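Local coordinates for protein putative enoyl-CoA hydratase (Streptomyces avermitilis, PDB 3GKB) that probably acts on acyl-CoA thioesters as an enoyl-CoA hydratase or isomerase of the crotonase family, its own reaction not being established, at residues 30-42 with 70-84. Numbering follows the deposited sequence.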
loop_
_atom_site.group_PDB
_atom_site.type_symbol
_atom_site.label_atom_id
_atom_site.label_comp_id
_atom_site.label_asym_id
_atom_site.label_seq_id
_atom_site.Cartn_x
_atom_site.Cartn_y
_atom_site.Cartn_z
ATOM N N ASN B 30 -19.456 20.073 -14.624
ATOM C CA ASN B 30 -18.847 20.234 -13.301
ATOM C C ASN B 30 -17.349 20.536 -13.372
ATOM O O ASN B 30 -16.532 19.966 -12.626
ATOM C CB ASN B 30 -19.129 19.028 -12.396
ATOM C CG ASN B 30 -20.444 19.152 -11.636
ATOM O OD1 ASN B 30 -21.360 19.915 -12.026
ATOM N ND2 ASN B 30 -20.561 18.388 -10.546
ATOM N N VAL B 31 -16.984 21.482 -14.236
ATOM C CA VAL B 31 -15.597 21.956 -14.188
ATOM C C VAL B 31 -15.393 22.698 -12.878
ATOM O O VAL B 31 -16.328 23.238 -12.301
ATOM C CB VAL B 31 -15.157 22.851 -15.388
ATOM C CG1 VAL B 31 -15.369 22.162 -16.713
ATOM C CG2 VAL B 31 -15.802 24.190 -15.341
ATOM N N ILE B 32 -14.169 22.654 -12.393
ATOM C CA ILE B 32 -13.712 23.432 -11.240
ATOM C C ILE B 32 -13.133 24.732 -11.757
ATOM O O ILE B 32 -11.987 24.784 -12.259
ATOM C CB ILE B 32 -12.600 22.712 -10.478
ATOM C CG1 ILE B 32 -13.031 21.305 -10.073
ATOM C CG2 ILE B 32 -12.190 23.537 -9.247
ATOM C CD1 ILE B 32 -11.833 20.431 -9.690
ATOM N N GLY B 33 -13.927 25.780 -11.659
ATOM C CA GLY B 33 -13.495 27.123 -12.048
ATOM C C GLY B 33 -13.152 27.961 -10.833
ATOM O O GLY B 33 -13.216 27.489 -9.670
ATOM N N ALA B 34 -12.778 29.214 -11.088
ATOM C CA ALA B 34 -12.394 30.127 -10.015
ATOM C C ALA B 34 -13.527 30.369 -9.034
ATOM O O ALA B 34 -13.283 30.454 -7.818
ATOM C CB ALA B 34 -11.888 31.460 -10.569
ATOM N N THR B 35 -14.756 30.455 -9.550
ATOM C CA THR B 35 -15.916 30.640 -8.705
ATOM C C THR B 35 -16.119 29.448 -7.775
ATOM O O THR B 35 -16.306 29.630 -6.579
ATOM C CB THR B 35 -17.201 30.971 -9.517
ATOM O OG1 THR B 35 -16.985 32.192 -10.251
ATOM C CG2 THR B 35 -18.382 31.158 -8.575
ATOM N N MET B 36 -16.037 28.228 -8.300
ATOM C CA MET B 36 -16.172 27.053 -7.424
ATOM C C MET B 36 -15.077 27.001 -6.351
ATOM O O MET B 36 -15.351 26.654 -5.203
ATOM C CB MET B 36 -16.185 25.725 -8.203
ATOM C CG MET B 36 -16.516 24.492 -7.314
ATOM S SD MET B 36 -16.356 22.837 -8.108
ATOM C CE MET B 36 -17.803 22.872 -9.224
ATOM N N MET B 37 -13.852 27.313 -6.738
ATOM C CA MET B 37 -12.720 27.308 -5.813
ATOM C C MET B 37 -12.992 28.262 -4.634
ATOM O O MET B 37 -12.717 27.946 -3.478
ATOM C CB MET B 37 -11.430 27.693 -6.556
ATOM C CG MET B 37 -10.916 26.635 -7.545
ATOM S SD MET B 37 -9.565 27.073 -8.673
ATOM C CE MET B 37 -8.208 27.127 -7.522
ATOM N N ARG B 38 -13.553 29.432 -4.942
ATOM C CA ARG B 38 -13.859 30.414 -3.905
ATOM C C ARG B 38 -15.027 29.948 -3.039
ATOM O O ARG B 38 -14.982 30.087 -1.808
ATOM C CB ARG B 38 -14.142 31.779 -4.569
ATOM C CG ARG B 38 -14.505 32.888 -3.646
ATOM C CD ARG B 38 -14.400 34.224 -4.404
ATOM N NE ARG B 38 -15.456 34.410 -5.401
ATOM C CZ ARG B 38 -15.360 34.222 -6.725
ATOM N NH1 ARG B 38 -14.229 33.813 -7.313
ATOM N NH2 ARG B 38 -16.429 34.458 -7.482
ATOM N N GLU B 39 -16.049 29.366 -3.668
ATOM C CA GLU B 39 -17.238 28.927 -2.941
ATOM C C GLU B 39 -16.912 27.726 -2.041
ATOM O O GLU B 39 -17.425 27.640 -0.928
ATOM C CB GLU B 39 -18.412 28.613 -3.885
ATOM C CG GLU B 39 -18.999 29.850 -4.559
ATOM C CD GLU B 39 -20.211 29.563 -5.415
ATOM O OE1 GLU B 39 -20.479 28.390 -5.766
ATOM O OE2 GLU B 39 -20.904 30.545 -5.771
ATOM N N LEU B 40 -16.077 26.807 -2.529
ATOM C CA LEU B 40 -15.601 25.697 -1.705
ATOM C C LEU B 40 -14.867 26.203 -0.454
ATOM O O LEU B 40 -15.082 25.703 0.665
ATOM C CB LEU B 40 -14.661 24.779 -2.511
ATOM C CG LEU B 40 -15.341 23.793 -3.435
ATOM C CD1 LEU B 40 -14.334 23.262 -4.455
ATOM C CD2 LEU B 40 -15.972 22.626 -2.607
ATOM N N ARG B 41 -13.997 27.187 -0.627
ATOM C CA ARG B 41 -13.288 27.754 0.510
ATOM C C ARG B 41 -14.260 28.343 1.524
ATOM O O ARG B 41 -14.153 28.085 2.730
ATOM C CB ARG B 41 -12.299 28.827 0.055
ATOM C CG ARG B 41 -11.350 29.229 1.175
ATOM C CD ARG B 41 -10.141 30.007 0.668
ATOM N NE ARG B 41 -10.544 31.399 0.451
ATOM C CZ ARG B 41 -10.566 32.046 -0.720
ATOM N NH1 ARG B 41 -10.201 31.454 -1.849
ATOM N NH2 ARG B 41 -10.959 33.316 -0.768
ATOM N N THR B 42 -15.211 29.133 1.037
ATOM C CA THR B 42 -16.222 29.742 1.917
ATOM C C THR B 42 -17.016 28.705 2.700
ATOM O O THR B 42 -17.147 28.812 3.933
ATOM C CB THR B 42 -17.190 30.656 1.124
ATOM O OG1 THR B 42 -16.432 31.663 0.447
ATOM C CG2 THR B 42 -18.190 31.324 2.062
ATOM N N VAL B 70 -10.045 21.072 -13.743
ATOM C CA VAL B 70 -9.990 22.521 -13.615
ATOM C C VAL B 70 -10.317 23.181 -14.955
ATOM O O VAL B 70 -9.925 22.705 -16.012
ATOM C CB VAL B 70 -8.603 22.965 -13.089
ATOM C CG1 VAL B 70 -8.451 24.483 -13.158
ATOM C CG2 VAL B 70 -8.414 22.474 -11.636
ATOM N N ASP B 71 -11.041 24.279 -14.876
ATOM C CA ASP B 71 -11.463 25.049 -16.032
ATOM C C ASP B 71 -10.249 25.382 -16.893
ATOM O O ASP B 71 -9.276 25.991 -16.451
ATOM C CB ASP B 71 -12.163 26.316 -15.538
ATOM C CG ASP B 71 -12.626 27.228 -16.677
ATOM O OD1 ASP B 71 -12.589 26.795 -17.862
ATOM O OD2 ASP B 71 -12.998 28.390 -16.350
ATOM N N MET B 72 -10.304 24.959 -18.139
ATOM C CA MET B 72 -9.168 25.141 -19.046
ATOM C C MET B 72 -8.993 26.626 -19.454
ATOM O O MET B 72 -7.966 26.999 -20.008
ATOM C CB MET B 72 -9.366 24.250 -20.272
ATOM C CG MET B 72 -9.081 22.719 -20.006
ATOM S SD MET B 72 -9.815 21.590 -21.277
ATOM C CE MET B 72 -8.685 21.744 -22.597
ATOM N N ARG B 73 -10.018 27.430 -19.209
ATOM C CA ARG B 73 -9.964 28.874 -19.436
ATOM C C ARG B 73 -9.620 29.672 -18.180
ATOM O O ARG B 73 -9.693 30.914 -18.198
ATOM C CB ARG B 73 -11.300 29.369 -19.967
ATOM C CG ARG B 73 -11.751 28.696 -21.238
ATOM C CD ARG B 73 -12.724 29.594 -21.942
ATOM N NE ARG B 73 -12.853 29.233 -23.333
ATOM C CZ ARG B 73 -13.756 28.399 -23.809
ATOM N NH1 ARG B 73 -14.625 27.802 -22.993
ATOM N NH2 ARG B 73 -13.778 28.145 -25.116
ATOM N N ILE B 74 -9.233 28.992 -17.099
ATOM C CA ILE B 74 -8.995 29.682 -15.829
ATOM C C ILE B 74 -7.846 30.717 -15.910
ATOM O O ILE B 74 -7.806 31.649 -15.129
ATOM C CB ILE B 74 -8.770 28.670 -14.658
ATOM C CG1 ILE B 74 -9.074 29.355 -13.324
ATOM C CG2 ILE B 74 -7.381 28.026 -14.722
ATOM C CD1 ILE B 74 -9.243 28.408 -12.186
ATOM N N GLY B 75 -6.941 30.549 -16.867
ATOM C CA GLY B 75 -5.801 31.442 -17.010
ATOM C C GLY B 75 -6.102 32.670 -17.828
ATOM O O GLY B 75 -5.233 33.535 -17.970
ATOM N N GLU B 76 -7.309 32.736 -18.394
ATOM C CA GLU B 76 -7.742 33.876 -19.193
ATOM C C GLU B 76 -8.141 35.057 -18.300
ATOM O O GLU B 76 -8.128 36.187 -18.755
ATOM C CB GLU B 76 -8.909 33.497 -20.121
ATOM C CG GLU B 76 -8.541 32.479 -21.212
ATOM C CD GLU B 76 -9.729 32.059 -22.100
ATOM O OE1 GLU B 76 -10.796 32.716 -22.062
ATOM O OE2 GLU B 76 -9.596 31.060 -22.838
ATOM N N LYS B 77 -8.488 34.797 -17.039
ATOM C CA LYS B 77 -8.797 35.850 -16.067
ATOM C C LYS B 77 -7.924 35.717 -14.840
ATOM O O LYS B 77 -8.378 35.214 -13.777
ATOM C CB LYS B 77 -10.269 35.801 -15.655
ATOM C CG LYS B 77 -11.247 36.124 -16.756
ATOM C CD LYS B 77 -12.656 36.374 -16.172
ATOM C CE LYS B 77 -13.718 36.559 -17.244
ATOM N NZ LYS B 77 -13.860 37.976 -17.689
ATOM N N MET B 78 -6.674 36.191 -14.962
ATOM C CA MET B 78 -5.695 35.997 -13.898
ATOM C C MET B 78 -6.066 36.755 -12.611
ATOM O O MET B 78 -5.670 36.338 -11.521
ATOM C CB MET B 78 -4.266 36.348 -14.352
ATOM C CG MET B 78 -3.651 35.358 -15.357
ATOM S SD MET B 78 -3.514 33.675 -14.787
ATOM C CE MET B 78 -2.520 33.833 -13.309
ATOM N N ASP B 79 -6.823 37.839 -12.731
ATOM C CA ASP B 79 -7.272 38.575 -11.550
ATOM C C ASP B 79 -8.098 37.705 -10.579
ATOM O O ASP B 79 -7.900 37.782 -9.373
ATOM C CB ASP B 79 -8.072 39.830 -11.930
ATOM C CG ASP B 79 -9.322 39.518 -12.740
ATOM O OD1 ASP B 79 -9.311 38.527 -13.501
ATOM O OD2 ASP B 79 -10.317 40.282 -12.626
ATOM N N ALA B 80 -9.016 36.893 -11.094
ATOM C CA ALA B 80 -9.794 35.998 -10.216
ATOM C C ALA B 80 -8.842 34.989 -9.586
ATOM O O ALA B 80 -8.943 34.637 -8.402
ATOM C CB ALA B 80 -10.903 35.280 -11.005
ATOM N N LEU B 81 -7.894 34.529 -10.386
ATOM C CA LEU B 81 -6.940 33.551 -9.919
ATOM C C LEU B 81 -5.938 34.209 -8.962
ATOM O O LEU B 81 -5.594 33.631 -7.941
ATOM C CB LEU B 81 -6.248 32.876 -11.125
ATOM C CG LEU B 81 -5.649 31.481 -10.972
ATOM C CD1 LEU B 81 -6.654 30.474 -10.446
ATOM C CD2 LEU B 81 -5.073 31.029 -12.310
ATOM N N GLN B 82 -5.489 35.430 -9.270
ATOM C CA GLN B 82 -4.583 36.153 -8.364
ATOM C C GLN B 82 -5.182 36.345 -6.949
ATOM O O GLN B 82 -4.467 36.249 -5.957
ATOM C CB GLN B 82 -4.158 37.505 -8.960
ATOM N N GLU B 83 -6.484 36.590 -6.864
ATOM C CA GLU B 83 -7.164 36.772 -5.580
ATOM C C GLU B 83 -7.194 35.484 -4.746
ATOM O O GLU B 83 -6.975 35.522 -3.529
ATOM C CB GLU B 83 -8.588 37.299 -5.809
ATOM N N LEU B 84 -7.461 34.353 -5.403
ATOM C CA LEU B 84 -7.390 33.029 -4.768
ATOM C C LEU B 84 -5.963 32.717 -4.332
ATOM O O LEU B 84 -5.753 32.236 -3.236
ATOM C CB LEU B 84 -7.867 31.927 -5.734
ATOM C CG LEU B 84 -9.379 31.862 -5.977
ATOM C CD1 LEU B 84 -9.738 31.023 -7.197
ATOM C CD2 LEU B 84 -10.082 31.319 -4.736
HETATM O O HOH W 1 -12.756 29.793 -13.844
HETATM O O HOH W 2 -11.213 34.922 -6.815
#
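Leu84 pushes its isobutyl side chain into the surface of helix 34-42 as a knob into a hole formed by Ala34, Met37, Arg38 and Arg41, joining two helices of the crotonase-like fold. The evidence for near-parallel packing is a crossing angle of 23° between the short axes of 34-42 and 78-84, 10.2 Å apart at closest approach. In Leu84, chi1 of -74° sets CG anti to the carbonyl carbon and, with an extended chi2, turns CD1 and CD2 to helix 34-42: CD1 lies 3.8 Å from Met37 CB and also meets Ala34 CB, while CD2 reaches the CB of Arg38. Beside this knob the methyls of Ala34 and Ala80 meet tip to tip, CB to CB 4.0 Å. Replacing Leu84 with an alanine would probably open a gap among Ala34, Met37 and Arg38 and take from Met37 CB its contact with CD1.

Ile74, last residue of the type I turn from Asp71, crosses Met37 at about a right angle, its CD1 3.8 Å from Met37 SD. Just ahead of helix 34-42 the two segments are tied by a single beta bridge, Ile32 with Val70, where Asp71 N donates to Ile32 O at 2.8 Å; the bond is fairly straight (166° at the hydrogen), although the donor stands above the carbonyl plane. Asp71 OD1 accepts from Arg73 N in an Asx turn and also from Gln262 NE2, which helps fix the carboxylate. Its other oxygen, OD2, takes a hydrogen bond at 2.9 Å from a water that in turn accepts from Ala34 N at 2.8 Å, in the first turn of helix 34-42.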